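Local coordinates for protein superoxide dismutase (Clostridium difficile, PDB 3TJT) that probably converts superoxide radicals into hydrogen peroxide and oxygen at an iron(III) ion, as a member of the iron/manganese superoxide dismutase family, at residues P10-Y15 against F88-T93; E59-L64 against P155-L160; E95-S100 against V191-G196; A134-T139 against T161-L166. All coordinates share one frame; numbering follows the deposited sequence.

Contact 1: residues P10-Y15 against F88-T93; sequences PLPYAY and FFDIMT
The phenol of Tyr-13 reaches the end of helix 72-90 and gives its proton to the carbonyl oxygen of Phe-89, with OH 2.7 Å from O. This joins the N-terminal loop of the alpha-hairpin domain of the iron/manganese superoxide dismutases to the second long helix of that hairpin. The hydroxyl lies in the plane of the Phe-89 carbonyl, at 120° to its C=O bond, and so uses a lone pair of O. Within the segment the same oxygen takes only a weak bond from Met-92 N, where the helix is running out. Tyr-13 CG stands between its own backbone N and carbonyl carbon (chi1 32°, away from a staggered angle), and from there the ring runs toward the helix end. CE2 of the ring comes 3.2 Å from Met-92 O, and CB and CE of Met-92 both approach the hydroxyl. Pro-12 covers one face of the same ring with CD, toward the rim, while its CG meets Asp-90 OD1 at 3.4 Å; the other carboxylate oxygen of Asp-90 forms a salt bridge with Lys-9. Phe-89 carries the contact toward the metal. Its ring meets that of the iron ligand His-30 edge-to-face and its side chain lies about 6 Å from the iron, which makes it a second-shell residue. Leu-11 crosses Phe-89 at about a right angle. Its CD1 makes an off-centre CH-pi contact with the Phe-89 ring, 4.1 Å from the centroid and 3.7 Å from CG.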
loop_
_atom_site.group_PDB
_atom_site.type_symbol
_atom_site.label_atom_id
_atom_site.label_comp_id
_atom_site.label_asym_id
_atom_site.label_seq_id
_atom_site.Cartn_x
_atom_site.Cartn_y
_atom_site.Cartn_z
ATOM N N PRO A 10 -17.383 -13.860 -11.432
ATOM C CA PRO A 10 -16.530 -15.053 -11.378
ATOM C C PRO A 10 -15.297 -14.874 -12.252
ATOM O O PRO A 10 -15.375 -14.259 -13.312
ATOM C CB PRO A 10 -17.435 -16.158 -11.945
ATOM C CG PRO A 10 -18.832 -15.667 -11.666
ATOM C CD PRO A 10 -18.755 -14.176 -11.872
ATOM N N LEU A 11 -14.163 -15.398 -11.805
ATOM C CA LEU A 11 -12.933 -15.301 -12.584
ATOM C C LEU A 11 -13.184 -15.854 -13.988
ATOM O O LEU A 11 -13.794 -16.912 -14.136
ATOM C CB LEU A 11 -11.799 -16.066 -11.897
ATOM C CG LEU A 11 -10.393 -15.704 -12.365
ATOM C CD1 LEU A 11 -10.034 -14.265 -11.952
ATOM C CD2 LEU A 11 -9.377 -16.689 -11.797
ATOM N N PRO A 12 -12.744 -15.123 -15.021
ATOM C CA PRO A 12 -13.062 -15.483 -16.414
ATOM C C PRO A 12 -12.230 -16.636 -16.999
ATOM O O PRO A 12 -12.317 -16.890 -18.202
ATOM C CB PRO A 12 -12.757 -14.192 -17.195
ATOM C CG PRO A 12 -12.658 -13.093 -16.148
ATOM C CD PRO A 12 -12.139 -13.783 -14.918
ATOM N N TYR A 13 -11.426 -17.299 -16.174
ATOM C CA TYR A 13 -10.551 -18.386 -16.618
ATOM C C TYR A 13 -10.180 -19.173 -15.368
ATOM O O TYR A 13 -10.517 -18.767 -14.259
ATOM C CB TYR A 13 -9.293 -17.838 -17.313
ATOM C CG TYR A 13 -8.866 -16.503 -16.738
ATOM C CD1 TYR A 13 -8.153 -16.440 -15.547
ATOM C CD2 TYR A 13 -9.215 -15.309 -17.366
ATOM C CE1 TYR A 13 -7.785 -15.212 -14.991
ATOM C CE2 TYR A 13 -8.858 -14.080 -16.821
ATOM C CZ TYR A 13 -8.139 -14.036 -15.634
ATOM O OH TYR A 13 -7.788 -12.818 -15.077
ATOM N N ALA A 14 -9.491 -20.297 -15.538
ATOM C CA ALA A 14 -9.092 -21.107 -14.396
ATOM C C ALA A 14 -8.122 -20.325 -13.505
ATOM O O ALA A 14 -7.396 -19.457 -13.990
ATOM C CB ALA A 14 -8.442 -22.399 -14.871
ATOM N N TYR A 15 -8.087 -20.655 -12.218
ATOM C CA TYR A 15 -7.228 -19.920 -11.291
ATOM C C TYR A 15 -5.736 -20.104 -11.579
ATOM O O TYR A 15 -4.928 -19.256 -11.201
ATOM C CB TYR A 15 -7.552 -20.266 -9.831
ATOM C CG TYR A 15 -8.844 -19.662 -9.323
ATOM C CD1 TYR A 15 -8.839 -18.513 -8.546
ATOM C CD2 TYR A 15 -10.070 -20.235 -9.634
ATOM C CE1 TYR A 15 -10.016 -17.965 -8.071
ATOM C CE2 TYR A 15 -11.257 -19.689 -9.175
ATOM C CZ TYR A 15 -11.223 -18.545 -8.393
ATOM O OH TYR A 15 -12.400 -18.001 -7.928
ATOM N N PHE A 88 -9.531 -5.535 -13.720
ATOM C CA PHE A 88 -8.218 -6.176 -13.764
ATOM C C PHE A 88 -8.295 -7.648 -14.203
ATOM O O PHE A 88 -7.525 -8.087 -15.063
ATOM C CB PHE A 88 -7.553 -6.055 -12.387
ATOM C CG PHE A 88 -6.151 -6.588 -12.330
ATOM C CD1 PHE A 88 -5.167 -6.095 -13.173
ATOM C CD2 PHE A 88 -5.812 -7.566 -11.401
ATOM C CE1 PHE A 88 -3.857 -6.576 -13.113
ATOM C CE2 PHE A 88 -4.505 -8.058 -11.335
ATOM C CZ PHE A 88 -3.529 -7.558 -12.181
ATOM N N PHE A 89 -9.198 -8.413 -13.606
ATOM C CA PHE A 89 -9.291 -9.820 -13.994
ATOM C C PHE A 89 -9.779 -9.940 -15.442
ATOM O O PHE A 89 -9.351 -10.838 -16.160
ATOM C CB PHE A 89 -10.143 -10.614 -13.008
ATOM C CG PHE A 89 -9.581 -10.617 -11.602
ATOM C CD1 PHE A 89 -8.237 -10.918 -11.387
ATOM C CD2 PHE A 89 -10.377 -10.309 -10.514
ATOM C CE1 PHE A 89 -7.702 -10.911 -10.099
ATOM C CE2 PHE A 89 -9.850 -10.310 -9.218
ATOM C CZ PHE A 89 -8.513 -10.606 -9.016
ATOM N N ASP A 90 -10.622 -9.002 -15.879
ATOM C CA ASP A 90 -11.082 -8.996 -17.278
ATOM C C ASP A 90 -9.988 -8.637 -18.286
ATOM O O ASP A 90 -10.058 -9.024 -19.461
ATOM C CB ASP A 90 -12.277 -8.041 -17.456
ATOM C CG ASP A 90 -13.596 -8.665 -17.050
ATOM O OD1 ASP A 90 -13.644 -9.891 -16.810
ATOM O OD2 ASP A 90 -14.594 -7.919 -16.965
ATOM N N ILE A 91 -8.970 -7.904 -17.842
ATOM C CA ILE A 91 -7.960 -7.394 -18.762
ATOM C C ILE A 91 -6.765 -8.353 -18.888
ATOM O O ILE A 91 -5.770 -8.050 -19.544
ATOM C CB ILE A 91 -7.499 -5.959 -18.380
ATOM C CG1 ILE A 91 -7.009 -5.196 -19.614
ATOM C CG2 ILE A 91 -6.412 -5.987 -17.299
ATOM C CD1 ILE A 91 -8.059 -5.118 -20.722
ATOM N N MET A 92 -6.883 -9.515 -18.253
ATOM C CA MET A 92 -5.875 -10.557 -18.400
ATOM C C MET A 92 -6.489 -11.785 -19.065
ATOM O O MET A 92 -7.702 -11.991 -19.003
ATOM C CB MET A 92 -5.283 -10.933 -17.038
ATOM C CG MET A 92 -4.578 -9.745 -16.340
ATOM S SD MET A 92 -3.719 -10.258 -14.840
ATOM C CE MET A 92 -5.081 -10.558 -13.733
ATOM N N THR A 93 -5.646 -12.602 -19.690
ATOM C CA THR A 93 -6.133 -13.815 -20.348
ATOM C C THR A 93 -4.993 -14.806 -20.579
ATOM O O THR A 93 -3.851 -14.405 -20.798
ATOM C CB THR A 93 -6.776 -13.479 -21.725
ATOM O OG1 THR A 93 -7.249 -14.687 -22.352
ATOM C CG2 THR A 93 -5.764 -12.805 -22.631
#

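Contact 2: residues E59-L64 against P155-L160; sequences ELLQNL and PVSKNL
Ser-157 and Leu-61 make the direct polar link between the end of helix 57-62 and the 3-10 turn 155-157, with OG of Ser-157 donating to Leu-61 O at 2.7 Å. The serine hydroxyl is anti to its own carbonyl carbon and beside its backbone N (chi1 -62°), which turns it onto the helix end. It approaches tilted 33° from the carbonyl plane. Two leucines border this hydroxyl with carbon: CB of Leu-61, and CD1 of Leu-64 at 3.7 Å. Val-156 supplies the apolar half. Its CG1, anti to the backbone N (chi1 166°), reaches Leu-61 CB at 4.0 Å and Gln-62 CG at 3.8 Å. Beyond CG the Gln-62 chain runs extended, and its NE2 gives a proton to a water 2.8 Å away; that water donates in turn to Val-156 O, 2.7 Å from it. The loop 155-160 closes on itself: Pro-155 O accepts from both Lys-158 N and Leu-160 N, which arrive from opposite faces of its plane. Tyr-83 of helix 72-90 touches both Leu-61 and Val-156; the contact joins the hairpin domain to the loop that leads into strand 161-167 of the C-terminal domain. Chemically, three kinds of interaction make this join between domains: Val-156 and Leu-61 meet as buried carbon, one hydroxyl engages a helix-end carbonyl, and at the exposed Gln-62 a water does the bridging.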
loop_
_atom_site.group_PDB
_atom_site.type_symbol
_atom_site.label_atom_id
_atom_site.label_comp_id
_atom_site.label_asym_id
_atom_site.label_seq_id
_atom_site.Cartn_x
_atom_site.Cartn_y
_atom_site.Cartn_z
ATOM N N GLU A 59 -21.168 4.836 -12.005
ATOM C CA GLU A 59 -21.930 5.980 -11.511
ATOM C C GLU A 59 -21.513 6.359 -10.093
ATOM O O GLU A 59 -21.381 7.543 -9.767
ATOM C CB GLU A 59 -23.434 5.705 -11.582
ATOM C CG GLU A 59 -23.958 5.779 -13.008
ATOM C CD GLU A 59 -25.398 5.312 -13.147
ATOM O OE1 GLU A 59 -25.848 4.462 -12.354
ATOM O OE2 GLU A 59 -26.076 5.795 -14.076
ATOM N N LEU A 60 -21.312 5.358 -9.247
ATOM C CA LEU A 60 -20.796 5.620 -7.906
ATOM C C LEU A 60 -19.448 6.341 -7.976
ATOM O O LEU A 60 -19.236 7.361 -7.306
ATOM C CB LEU A 60 -20.686 4.322 -7.101
ATOM C CG LEU A 60 -22.002 3.654 -6.683
ATOM C CD1 LEU A 60 -21.738 2.288 -6.061
ATOM C CD2 LEU A 60 -22.797 4.520 -5.709
ATOM N N LEU A 61 -18.542 5.834 -8.803
ATOM C CA LEU A 61 -17.215 6.426 -8.909
ATOM C C LEU A 61 -17.222 7.823 -9.530
ATOM O O LEU A 61 -16.323 8.619 -9.282
ATOM C CB LEU A 61 -16.276 5.497 -9.681
ATOM C CG LEU A 61 -16.013 4.174 -8.958
ATOM C CD1 LEU A 61 -15.111 3.295 -9.806
ATOM C CD2 LEU A 61 -15.387 4.438 -7.591
ATOM N N GLN A 62 -18.236 8.112 -10.347
ATOM C CA GLN A 62 -18.338 9.408 -11.008
ATOM C C GLN A 62 -19.006 10.462 -10.133
ATOM O O GLN A 62 -19.038 11.640 -10.497
ATOM C CB GLN A 62 -19.142 9.281 -12.315
ATOM C CG GLN A 62 -18.399 8.572 -13.434
ATOM C CD GLN A 62 -19.312 8.167 -14.587
ATOM O OE1 GLN A 62 -20.517 7.928 -14.406
ATOM N NE2 GLN A 62 -18.738 8.069 -15.775
ATOM N N ASN A 63 -19.560 10.040 -9.001
ATOM C CA ASN A 63 -20.327 10.949 -8.152
ATOM C C ASN A 63 -19.928 10.916 -6.679
ATOM O O ASN A 63 -20.742 11.199 -5.799
ATOM C CB ASN A 63 -21.832 10.694 -8.317
ATOM C CG ASN A 63 -22.324 11.031 -9.719
ATOM O OD1 ASN A 63 -22.628 12.190 -10.020
ATOM N ND2 ASN A 63 -22.371 10.023 -10.594
ATOM N N LEU A 64 -18.662 10.589 -6.421
ATOM C CA LEU A 64 -18.184 10.444 -5.053
ATOM C C LEU A 64 -18.408 11.714 -4.230
ATOM O O LEU A 64 -18.757 11.639 -3.054
ATOM C CB LEU A 64 -16.694 10.085 -5.044
ATOM C CG LEU A 64 -16.383 8.720 -5.661
ATOM C CD1 LEU A 64 -14.869 8.508 -5.759
ATOM C CD2 LEU A 64 -17.043 7.600 -4.860
ATOM N N PRO A 155 -9.331 6.143 -12.436
ATOM C CA PRO A 155 -9.356 7.183 -13.475
ATOM C C PRO A 155 -10.785 7.591 -13.843
ATOM O O PRO A 155 -10.993 8.710 -14.313
ATOM C CB PRO A 155 -8.712 6.504 -14.686
ATOM C CG PRO A 155 -7.965 5.335 -14.148
ATOM C CD PRO A 155 -8.619 4.926 -12.868
ATOM N N VAL A 156 -11.733 6.685 -13.650
ATOM C CA VAL A 156 -13.142 6.939 -13.960
ATOM C C VAL A 156 -13.636 8.188 -13.229
ATOM O O VAL A 156 -14.463 8.951 -13.752
ATOM C CB VAL A 156 -14.009 5.716 -13.595
ATOM C CG1 VAL A 156 -15.490 6.065 -13.593
ATOM C CG2 VAL A 156 -13.701 4.558 -14.553
ATOM N N SER A 157 -13.102 8.405 -12.031
ATOM C CA SER A 157 -13.484 9.549 -11.208
ATOM C C SER A 157 -12.947 10.867 -11.761
ATOM O O SER A 157 -13.357 11.944 -11.326
ATOM C CB SER A 157 -13.011 9.346 -9.767
ATOM O OG SER A 157 -13.629 8.197 -9.198
ATOM N N LYS A 158 -12.026 10.779 -12.712
ATOM C CA LYS A 158 -11.464 11.961 -13.351
ATOM C C LYS A 158 -11.863 12.030 -14.824
ATOM O O LYS A 158 -11.196 12.685 -15.621
ATOM C CB LYS A 158 -9.940 11.976 -13.198
ATOM C CG LYS A 158 -9.495 12.207 -11.759
ATOM C CD LYS A 158 -7.984 12.179 -11.609
ATOM C CE LYS A 158 -7.568 12.831 -10.291
ATOM N NZ LYS A 158 -6.095 12.784 -10.084
ATOM N N ASN A 159 -12.955 11.353 -15.165
ATOM C CA ASN A 159 -13.481 11.328 -16.531
ATOM C C ASN A 159 -12.500 10.766 -17.547
ATOM O O ASN A 159 -12.529 11.133 -18.723
ATOM C CB ASN A 159 -13.947 12.720 -16.961
ATOM C CG ASN A 159 -15.036 13.264 -16.061
ATOM O OD1 ASN A 159 -15.009 14.430 -15.668
ATOM N ND2 ASN A 159 -15.991 12.410 -15.709
ATOM N N LEU A 160 -11.624 9.881 -17.084
ATOM C CA LEU A 160 -10.711 9.172 -17.972
ATOM C C LEU A 160 -11.139 7.708 -18.035
ATOM O O LEU A 160 -11.566 7.135 -17.037
ATOM C CB LEU A 160 -9.270 9.298 -17.477
ATOM C CG LEU A 160 -8.688 10.717 -17.505
ATOM C CD1 LEU A 160 -7.402 10.816 -16.695
ATOM C CD2 LEU A 160 -8.469 11.181 -18.944
HETATM O O HOH W 1 -16.048 8.685 -15.873
HETATM O O HOH W 2 -15.930 13.029 -10.858
#

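Contact 3: residues E95-S100 against V191-G196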
loop_
_atom_site.group_PDB
_atom_site.type_symbol
_atom_site.label_atom_id
_atom_site.label_comp_id
_atom_site.label_asym_id
_atom_site.label_seq_id
_atom_site.Cartn_x
_atom_site.Cartn_y
_atom_site.Cartn_z
ATOM N N GLU A 95 -5.063 -16.636 -23.210
ATOM C CA GLU A 95 -4.955 -16.648 -24.673
ATOM C C GLU A 95 -3.885 -15.682 -25.175
ATOM O O GLU A 95 -3.582 -14.682 -24.526
ATOM C CB GLU A 95 -6.306 -16.309 -25.308
ATOM C CG GLU A 95 -7.465 -17.159 -24.788
ATOM C CD GLU A 95 -7.198 -18.661 -24.870
ATOM O OE1 GLU A 95 -6.584 -19.117 -25.859
ATOM O OE2 GLU A 95 -7.608 -19.393 -23.942
ATOM N N LYS A 96 -3.303 -15.973 -26.333
ATOM C CA LYS A 96 -2.335 -15.061 -26.925
ATOM C C LYS A 96 -3.056 -13.948 -27.684
ATOM O O LYS A 96 -3.921 -14.222 -28.520
ATOM C CB LYS A 96 -1.347 -15.814 -27.843
ATOM C CG LYS A 96 -0.498 -16.850 -27.100
ATOM C CD LYS A 96 0.603 -17.420 -27.978
ATOM C CE LYS A 96 1.888 -16.601 -27.909
ATOM N NZ LYS A 96 2.604 -16.781 -26.607
ATOM N N THR A 97 -2.717 -12.697 -27.377
ATOM C CA THR A 97 -3.353 -11.550 -28.021
ATOM C C THR A 97 -2.309 -10.486 -28.332
ATOM O O THR A 97 -1.273 -10.433 -27.682
ATOM C CB THR A 97 -4.419 -10.900 -27.104
ATOM O OG1 THR A 97 -3.766 -10.259 -25.998
ATOM C CG2 THR A 97 -5.406 -11.931 -26.595
ATOM N N ILE A 98 -2.576 -9.640 -29.326
ATOM C CA ILE A 98 -1.683 -8.528 -29.635
ATOM C C ILE A 98 -2.524 -7.300 -29.946
ATOM O O ILE A 98 -3.713 -7.426 -30.233
ATOM C CB ILE A 98 -0.747 -8.835 -30.835
ATOM C CG1 ILE A 98 -1.546 -8.975 -32.134
ATOM C CG2 ILE A 98 0.105 -10.093 -30.571
ATOM C CD1 ILE A 98 -0.665 -9.139 -33.357
ATOM N N PRO A 99 -1.920 -6.105 -29.857
ATOM C CA PRO A 99 -2.679 -4.896 -30.191
ATOM C C PRO A 99 -3.150 -4.936 -31.643
ATOM O O PRO A 99 -2.423 -5.435 -32.498
ATOM C CB PRO A 99 -1.649 -3.775 -30.021
ATOM C CG PRO A 99 -0.654 -4.309 -29.027
ATOM C CD PRO A 99 -0.575 -5.802 -29.333
ATOM N N SER A 100 -4.340 -4.410 -31.909
ATOM C CA SER A 100 -4.842 -4.341 -33.280
ATOM C C SER A 100 -5.793 -3.168 -33.486
ATOM O O SER A 100 -6.183 -2.494 -32.532
ATOM C CB SER A 100 -5.532 -5.654 -33.663
ATOM O OG SER A 100 -6.745 -5.845 -32.961
ATOM N N VAL A 191 0.298 -11.595 -20.188
ATOM C CA VAL A 191 -1.105 -11.959 -19.995
ATOM C C VAL A 191 -2.097 -10.830 -20.278
ATOM O O VAL A 191 -3.294 -11.024 -20.121
ATOM C CB VAL A 191 -1.394 -12.530 -18.592
ATOM C CG1 VAL A 191 -0.577 -13.803 -18.348
ATOM C CG2 VAL A 191 -1.120 -11.491 -17.513
ATOM N N VAL A 192 -1.613 -9.664 -20.679
ATOM C CA VAL A 192 -2.539 -8.585 -21.040
ATOM C C VAL A 192 -3.473 -9.039 -22.159
ATOM O O VAL A 192 -3.021 -9.599 -23.165
ATOM C CB VAL A 192 -1.800 -7.314 -21.484
ATOM C CG1 VAL A 192 -2.804 -6.274 -22.023
ATOM C CG2 VAL A 192 -0.996 -6.730 -20.333
ATOM N N ASN A 193 -4.771 -8.814 -21.979
ATOM C CA ASN A 193 -5.766 -9.152 -22.996
ATOM C C ASN A 193 -5.989 -7.966 -23.935
ATOM O O ASN A 193 -6.820 -7.094 -23.674
ATOM C CB ASN A 193 -7.089 -9.573 -22.342
ATOM C CG ASN A 193 -8.149 -9.987 -23.364
ATOM O OD1 ASN A 193 -7.944 -9.870 -24.570
ATOM N ND2 ASN A 193 -9.287 -10.459 -22.878
ATOM N N TRP A 194 -5.241 -7.940 -25.030
ATOM C CA TRP A 194 -5.301 -6.815 -25.961
ATOM C C TRP A 194 -6.631 -6.730 -26.699
ATOM O O TRP A 194 -7.041 -5.643 -27.111
ATOM C CB TRP A 194 -4.106 -6.825 -26.927
ATOM C CG TRP A 194 -2.859 -6.412 -26.222
ATOM C CD1 TRP A 194 -1.807 -7.208 -25.864
ATOM C CD2 TRP A 194 -2.563 -5.101 -25.721
ATOM N NE1 TRP A 194 -0.864 -6.465 -25.182
ATOM C CE2 TRP A 194 -1.303 -5.169 -25.089
ATOM C CE3 TRP A 194 -3.237 -3.875 -25.759
ATOM C CZ2 TRP A 194 -0.704 -4.056 -24.488
ATOM C CZ3 TRP A 194 -2.641 -2.769 -25.170
ATOM C CH2 TRP A 194 -1.386 -2.867 -24.543
ATOM N N ASN A 195 -7.311 -7.860 -26.866
ATOM C CA ASN A 195 -8.647 -7.828 -27.465
ATOM C C ASN A 195 -9.652 -7.150 -26.538
ATOM O O ASN A 195 -10.502 -6.376 -26.987
ATOM C CB ASN A 195 -9.119 -9.233 -27.842
ATOM C CG ASN A 195 -8.184 -9.904 -28.838
ATOM O OD1 ASN A 195 -7.484 -9.232 -29.593
ATOM N ND2 ASN A 195 -8.157 -11.233 -28.829
ATOM N N GLY A 196 -9.537 -7.429 -25.244
ATOM C CA GLY A 196 -10.364 -6.760 -24.252
ATOM C C GLY A 196 -10.031 -5.277 -24.203
ATOM O O GLY A 196 -10.929 -4.431 -24.109
HETATM O O HOH W 3 -2.659 -12.155 -24.127
HETATM O O HOH W 4 -6.341 -6.868 -30.471
HETATM O O HOH W 5 -5.918 -4.329 -29.363
#
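Thr-97 meets the start of helix 194-202 with all three of its side-chain atoms, CB, OG1 and CG2. CB lies 3.7 Å from Trp-194 N. From it OG1, set between the backbone N and carbonyl carbon (chi1 69°), accepts the Trp-194 N-H at 2.9 Å with an angle of 164°. CG2, the other branch, rests against Asn-195 ND2 at 3.6 Å and Asn-193 OD1 at 3.8 Å. Asn-193 is the N-cap: its OD1 takes the Gly-196 N-H, which lies above the carboxamide plane. Past the threonine, the CB of Trp-194 touches Ile-98 O, and the indole is covered on both faces. Pro-99 covers one, its CD 4.0 Å from the centroid of the five-membered ring in a CH-pi contact only 12° off the normal, and Val-192 CG1 lies against the opposite face, toward the rim. Leu-103 and Ile-107 of helix 101-111 also touch this tryptophan, and Ile-164 links it to the sheet. One water joins Ile-98 O, Ser-100 OG and Asn-195 OD1; another joins Ser-100 N to Trp-194 O. The first turn of a helix has backbone N-H groups without carbonyl partners in that helix; here side-chain oxygens from both segments serve two of them.

Contact 4: residues A134-T139 against T161-L166; sequences AWLVAT and TPIIGL
Six backbone hydrogen bonds and a weak seventh pair Ala-134 to Ala-138 with Thr-161 to Leu-166, two antiparallel strands. Ala-134 and Leu-166 exchange two bonds, Leu-166 N reaching Ala-134 O at 2.8 Å, and Ala-138 and Thr-161 exchange another two. Between these pairs, Leu-136 faces both Ile-163 and Ile-164. Its O accepts from Ile-163 N at 2.7 Å and only weakly from Ile-164 N, while its own N donates to Ile-164 O at 2.9 Å. CA-H...O contacts add to the ladder, among them Val-137 CA to Thr-161 O at 3.2 Å. Apolar packing differs between the faces. On one, Trp-135 and Pro-162 lie side by side, pointing the same way, with Trp-135 CE3 3.9 Å from Pro-162 CB; CE3 also lies 3.6 Å from CA of Gly-165, and the indole NE1 hydrogen-bonds to Thr-149 OG1. On the other, Ile-164 CG1, between its backbone N and carbonyl carbon (chi1 75°), meets Leu-136 CB at 3.8 Å. At the bulge, Ile-163 CG2 meets Leu-136 CD2. Water bridges Ala-138 O and Thr-161 OG1. The double partnering of Leu-136 is a classic beta bulge, in the three-stranded antiparallel sheet characteristic of the C-terminal domain of iron/manganese superoxide dismutases, whose strand 161-167 ends at the iron ligand Asp-167.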
loop_
_atom_site.group_PDB
_atom_site.type_symbol
_atom_site.label_atom_id
_atom_site.label_comp_id
_atom_site.label_asym_id
_atom_site.label_seq_id
_atom_site.Cartn_x
_atom_site.Cartn_y
_atom_site.Cartn_z
ATOM N N ALA A 134 -1.353 1.307 -12.075
ATOM C CA ALA A 134 -0.908 2.046 -13.257
ATOM C C ALA A 134 -1.919 1.810 -14.370
ATOM O O ALA A 134 -2.399 0.692 -14.539
ATOM C CB ALA A 134 0.475 1.597 -13.702
ATOM N N TRP A 135 -2.231 2.857 -15.130
ATOM C CA TRP A 135 -3.308 2.784 -16.117
ATOM C C TRP A 135 -2.892 3.324 -17.482
ATOM O O TRP A 135 -2.147 4.303 -17.574
ATOM C CB TRP A 135 -4.519 3.621 -15.662
ATOM C CG TRP A 135 -5.067 3.316 -14.290
ATOM C CD1 TRP A 135 -4.765 3.965 -13.120
ATOM C CD2 TRP A 135 -6.012 2.303 -13.957
ATOM N NE1 TRP A 135 -5.478 3.417 -12.078
ATOM C CE2 TRP A 135 -6.246 2.389 -12.563
ATOM C CE3 TRP A 135 -6.693 1.327 -14.700
ATOM C CZ2 TRP A 135 -7.116 1.535 -11.902
ATOM C CZ3 TRP A 135 -7.567 0.481 -14.040
ATOM C CH2 TRP A 135 -7.769 0.586 -12.650
ATOM N N LEU A 136 -3.389 2.684 -18.541
ATOM C CA LEU A 136 -3.463 3.329 -19.852
ATOM C C LEU A 136 -4.888 3.841 -19.946
ATOM O O LEU A 136 -5.846 3.070 -19.814
ATOM C CB LEU A 136 -3.180 2.330 -20.981
ATOM C CG LEU A 136 -3.434 2.829 -22.410
ATOM C CD1 LEU A 136 -2.453 3.936 -22.760
ATOM C CD2 LEU A 136 -3.337 1.680 -23.406
ATOM N N VAL A 137 -5.046 5.148 -20.147
ATOM C CA VAL A 137 -6.375 5.736 -20.147
ATOM C C VAL A 137 -6.614 6.545 -21.419
ATOM O O VAL A 137 -5.671 6.937 -22.097
ATOM C CB VAL A 137 -6.603 6.657 -18.930
ATOM C CG1 VAL A 137 -6.507 5.865 -17.617
ATOM C CG2 VAL A 137 -5.620 7.821 -18.949
ATOM N N ALA A 138 -7.885 6.775 -21.727
ATOM C CA ALA A 138 -8.252 7.598 -22.877
ATOM C C ALA A 138 -9.199 8.711 -22.452
ATOM O O ALA A 138 -10.080 8.510 -21.606
ATOM C CB ALA A 138 -8.909 6.749 -23.946
ATOM N N THR A 139 -9.017 9.887 -23.038
ATOM C CA THR A 139 -10.017 10.936 -22.912
ATOM C C THR A 139 -11.232 10.568 -23.760
ATOM O O THR A 139 -11.205 9.603 -24.522
ATOM C CB THR A 139 -9.468 12.286 -23.388
ATOM O OG1 THR A 139 -9.091 12.180 -24.765
ATOM C CG2 THR A 139 -8.257 12.685 -22.570
ATOM N N THR A 161 -11.039 7.106 -19.213
ATOM C CA THR A 161 -11.545 5.750 -19.402
ATOM C C THR A 161 -10.386 4.764 -19.411
ATOM O O THR A 161 -9.492 4.874 -20.242
ATOM C CB THR A 161 -12.309 5.640 -20.732
ATOM O OG1 THR A 161 -13.443 6.516 -20.695
ATOM C CG2 THR A 161 -12.787 4.213 -20.963
ATOM N N PRO A 162 -10.398 3.796 -18.477
ATOM C CA PRO A 162 -9.300 2.823 -18.400
ATOM C C PRO A 162 -9.323 1.880 -19.597
ATOM O O PRO A 162 -10.379 1.351 -19.943
ATOM C CB PRO A 162 -9.604 2.030 -17.120
ATOM C CG PRO A 162 -10.663 2.780 -16.407
ATOM C CD PRO A 162 -11.405 3.588 -17.428
ATOM N N ILE A 163 -8.160 1.673 -20.201
ATOM C CA ILE A 163 -8.008 0.791 -21.353
ATOM C C ILE A 163 -7.306 -0.501 -20.916
ATOM O O ILE A 163 -7.823 -1.595 -21.126
ATOM C CB ILE A 163 -7.220 1.484 -22.470
ATOM C CG1 ILE A 163 -7.911 2.804 -22.855
ATOM C CG2 ILE A 163 -7.085 0.563 -23.699
ATOM C CD1 ILE A 163 -9.379 2.643 -23.228
ATOM N N ILE A 164 -6.123 -0.370 -20.319
ATOM C CA ILE A 164 -5.574 -1.459 -19.499
ATOM C C ILE A 164 -5.152 -0.887 -18.138
ATOM O O ILE A 164 -5.009 0.325 -17.980
ATOM C CB ILE A 164 -4.376 -2.195 -20.163
ATOM C CG1 ILE A 164 -3.097 -1.353 -20.115
ATOM C CG2 ILE A 164 -4.728 -2.654 -21.596
ATOM C CD1 ILE A 164 -1.842 -2.090 -20.602
ATOM N N GLY A 165 -4.962 -1.753 -17.155
ATOM C CA GLY A 165 -4.537 -1.292 -15.843
ATOM C C GLY A 165 -3.865 -2.420 -15.093
ATOM O O GLY A 165 -4.243 -3.575 -15.274
ATOM N N LEU A 166 -2.881 -2.079 -14.260
ATOM C CA LEU A 166 -2.096 -3.063 -13.508
ATOM C C LEU A 166 -2.128 -2.746 -12.019
ATOM O O LEU A 166 -1.782 -1.637 -11.592
ATOM C CB LEU A 166 -0.645 -3.072 -14.002
ATOM C CG LEU A 166 0.351 -3.966 -13.240
ATOM C CD1 LEU A 166 -0.105 -5.427 -13.228
ATOM C CD2 LEU A 166 1.752 -3.817 -13.838
HETATM O O HOH W 6 -12.980 9.150 -21.192
#

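How the contacts relate
Contact 4 is the buried core of the set, a backbone ladder lined with apolar side chains; contacts 1, 2 and 3 are partly buried and rely more on single side-chain bonds, with bridging waters in contacts 2 and 3 and one at the strand end of contact 4. Contact 1 stays within the hairpin domain and lies nearest the iron, whereas contact 2 joins that domain to the C-terminal one on the other side of the chain's centre. Contacts 1 and 3 are continuous, probably through hydrogen bonds between 91-93 and 191-193. The sheet of contact 4 lies between: Pro-155 packs on Trp-135, Phe-88 against Leu-166, and Trp-194 on Ile-164. Contacts 2 and 3 are far apart, about 26 Å between centres.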